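Local coordinates for uncharacterized protein (Vibrio parahaemolyticus, PDB 1ZBP), which is of unknown function but belongs to the ImpE family and folds as an alpha-beta protein, at residues 213-216 and 217-220. Numbering follows the deposited sequence.
Sequences SESD and AQKL
Two first torsions build the cap that joins Ser-215 to Gln-218: at Ser-215 the hydroxyl lies between the backbone N and the carbonyl carbon (chi1 70°), turned forward over the first turn of the helix, while at Gln-218 CG stands anti to the carbonyl carbon (chi1 -73°) and the chain runs on extended, back past the helix start. Each side chain thus answers the other's backbone. Ser-215 OG accepts from Gln-218 N at 3.1 Å, and Gln-218 OE1 accepts from Ser-215 N at 2.9 Å, the reciprocal pair that defines a capping box. Serine suits the N-cap because its short hydroxyl can take the place of a missing carbonyl acceptor; the glutamine side chain is long enough for its amide to reach back to the chain before the helix. Gln-218 OE1 takes a second bond from Glu-214 N, also 2.9 Å, in the amide plane, whereas Ser-215 N approaches from 63° above that plane. Two N-H donors on one oxygen should restrain the amide's rotation. At the base of the same side chain, Ser-213 CB packs on Gln-218 CB at 3.5 Å, where a small residue fits closely.

Regular helical bonding begins with Lys-219 N to Ser-215 O at 3.1 Å and continues from Leu-220 N to Asp-216 O. The long, extended Lys-219 chain lies beside Glu-214, and their charged ends form a long salt bridge, Lys-219 NZ to Glu-214 OE1 4.0 Å; NZ has its hydrogen bond to Asp-44 O, so the pair with Glu-214 is the weaker, secondary one. The short helix 216-219, following the loop after strand 202-207, rests against helix 13-25, with Asp-216, Lys-219 and Leu-220 all touching Leu-13, while Ser-213 OG is tied to Tyr-210 O in the loop leading back to that strand.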
ATOM      1  N   SER A 213      -0.964   3.938   9.290  1.00 41.85           N
ATOM      2  CA  SER A 213       0.088   4.912   9.573  1.00 45.39           C
ATOM      3  C   SER A 213      -0.490   6.310   9.820  1.00 46.59           C
ATOM      4  O   SER A 213      -1.278   6.821   9.016  1.00 48.54           O
ATOM      5  CB  SER A 213       1.138   4.918   8.449  1.00 44.09           C
ATOM      6  OG  SER A 213       0.549   4.922   7.176  1.00 47.97           O
ATOM      7  N   GLU A 214      -0.094   6.911  10.945  1.00 49.10           N
ATOM      8  CA  GLU A 214      -0.587   8.229  11.375  1.00 50.41           C
ATOM      9  C   GLU A 214       0.425   9.391  11.429  1.00 49.04           C
ATOM     10  O   GLU A 214       0.147  10.482  10.930  1.00 48.48           O
ATOM     11  CB  GLU A 214      -1.262   8.085  12.751  1.00 52.18           C
ATOM     12  CG  GLU A 214      -1.657   9.397  13.433  1.00 57.29           C
ATOM     13  CD  GLU A 214      -2.628  10.225  12.611  1.00 61.10           C
ATOM     14  OE1 GLU A 214      -2.195  10.851  11.614  1.00 61.72           O
ATOM     15  OE2 GLU A 214      -3.833  10.242  12.957  1.00 62.25           O
ATOM     16  N   SER A 215       1.584   9.172  12.042  1.00 47.00           N
ATOM     17  CA  SER A 215       2.567  10.240  12.147  1.00 45.81           C
ATOM     18  C   SER A 215       3.106  10.573  10.777  1.00 45.88           C
ATOM     19  O   SER A 215       2.890   9.829   9.823  1.00 46.79           O
ATOM     20  CB  SER A 215       3.719   9.828  13.057  1.00 45.62           C
ATOM     21  OG  SER A 215       4.506   8.823  12.458  1.00 46.83           O
ATOM     22  N   ASP A 216       3.817  11.690  10.677  1.00 44.99           N
ATOM     23  CA  ASP A 216       4.387  12.089   9.402  1.00 45.33           C
ATOM     24  C   ASP A 216       5.555  11.189   9.021  1.00 44.72           C
ATOM     25  O   ASP A 216       5.870  11.041   7.836  1.00 45.03           O
ATOM     26  CB  ASP A 216       4.816  13.562   9.435  1.00 48.48           C
ATOM     27  CG  ASP A 216       3.623  14.518   9.447  1.00 51.41           C
ATOM     28  OD1 ASP A 216       2.635  14.265   8.713  1.00 53.77           O
ATOM     29  OD2 ASP A 216       3.678  15.535  10.169  1.00 51.00           O
ATOM     30  N   ALA A 217       6.194  10.582  10.019  1.00 42.74           N
ATOM     31  CA  ALA A 217       7.310   9.680   9.750  1.00 41.11           C
ATOM     32  C   ALA A 217       6.768   8.359   9.211  1.00 39.77           C
ATOM     33  O   ALA A 217       7.403   7.710   8.389  1.00 40.52           O
ATOM     34  CB  ALA A 217       8.124   9.436  11.028  1.00 39.00           C
ATOM     35  N   GLN A 218       5.590   7.961   9.680  1.00 39.68           N
ATOM     36  CA  GLN A 218       4.964   6.721   9.219  1.00 38.39           C
ATOM     37  C   GLN A 218       4.444   6.885   7.776  1.00 37.83           C
ATOM     38  O   GLN A 218       4.647   6.017   6.925  1.00 36.82           O
ATOM     39  CB  GLN A 218       3.834   6.346  10.176  1.00 38.73           C
ATOM     40  CG  GLN A 218       4.355   5.817  11.515  1.00 41.62           C
ATOM     41  CD  GLN A 218       3.426   6.085  12.692  1.00 43.18           C
ATOM     42  OE1 GLN A 218       2.235   6.362  12.523  1.00 43.11           O
ATOM     43  NE2 GLN A 218       3.971   5.984  13.898  1.00 43.80           N
ATOM     44  N   LYS A 219       3.805   8.016   7.502  1.00 37.00           N
ATOM     45  CA  LYS A 219       3.290   8.281   6.179  1.00 35.87           C
ATOM     46  C   LYS A 219       4.424   8.358   5.174  1.00 35.36           C
ATOM     47  O   LYS A 219       4.307   7.863   4.058  1.00 33.96           O
ATOM     48  CB  LYS A 219       2.488   9.579   6.183  1.00 37.28           C
ATOM     49  CG  LYS A 219       1.207   9.481   6.981  1.00 40.09           C
ATOM     50  CD  LYS A 219       0.430  10.774   6.923  1.00 43.42           C
ATOM     51  CE  LYS A 219      -0.796  10.710   7.816  1.00 44.62           C
ATOM     52  NZ  LYS A 219      -1.477  12.036   7.882  1.00 48.12           N
ATOM     53  N   LEU A 220       5.529   8.980   5.570  1.00 35.93           N
ATOM     54  CA  LEU A 220       6.683   9.100   4.685  1.00 33.98           C
ATOM     55  C   LEU A 220       7.435   7.775   4.557  1.00 32.86           C
ATOM     56  O   LEU A 220       8.310   7.625   3.701  1.00 31.89           O
ATOM     57  CB  LEU A 220       7.632  10.184   5.203  1.00 35.52           C
ATOM     58  CG  LEU A 220       7.228  11.649   4.975  1.00 34.81           C
ATOM     59  CD1 LEU A 220       8.082  12.537   5.877  1.00 35.91           C
ATOM     60  CD2 LEU A 220       7.416  12.038   3.509  1.00 30.74           C
TER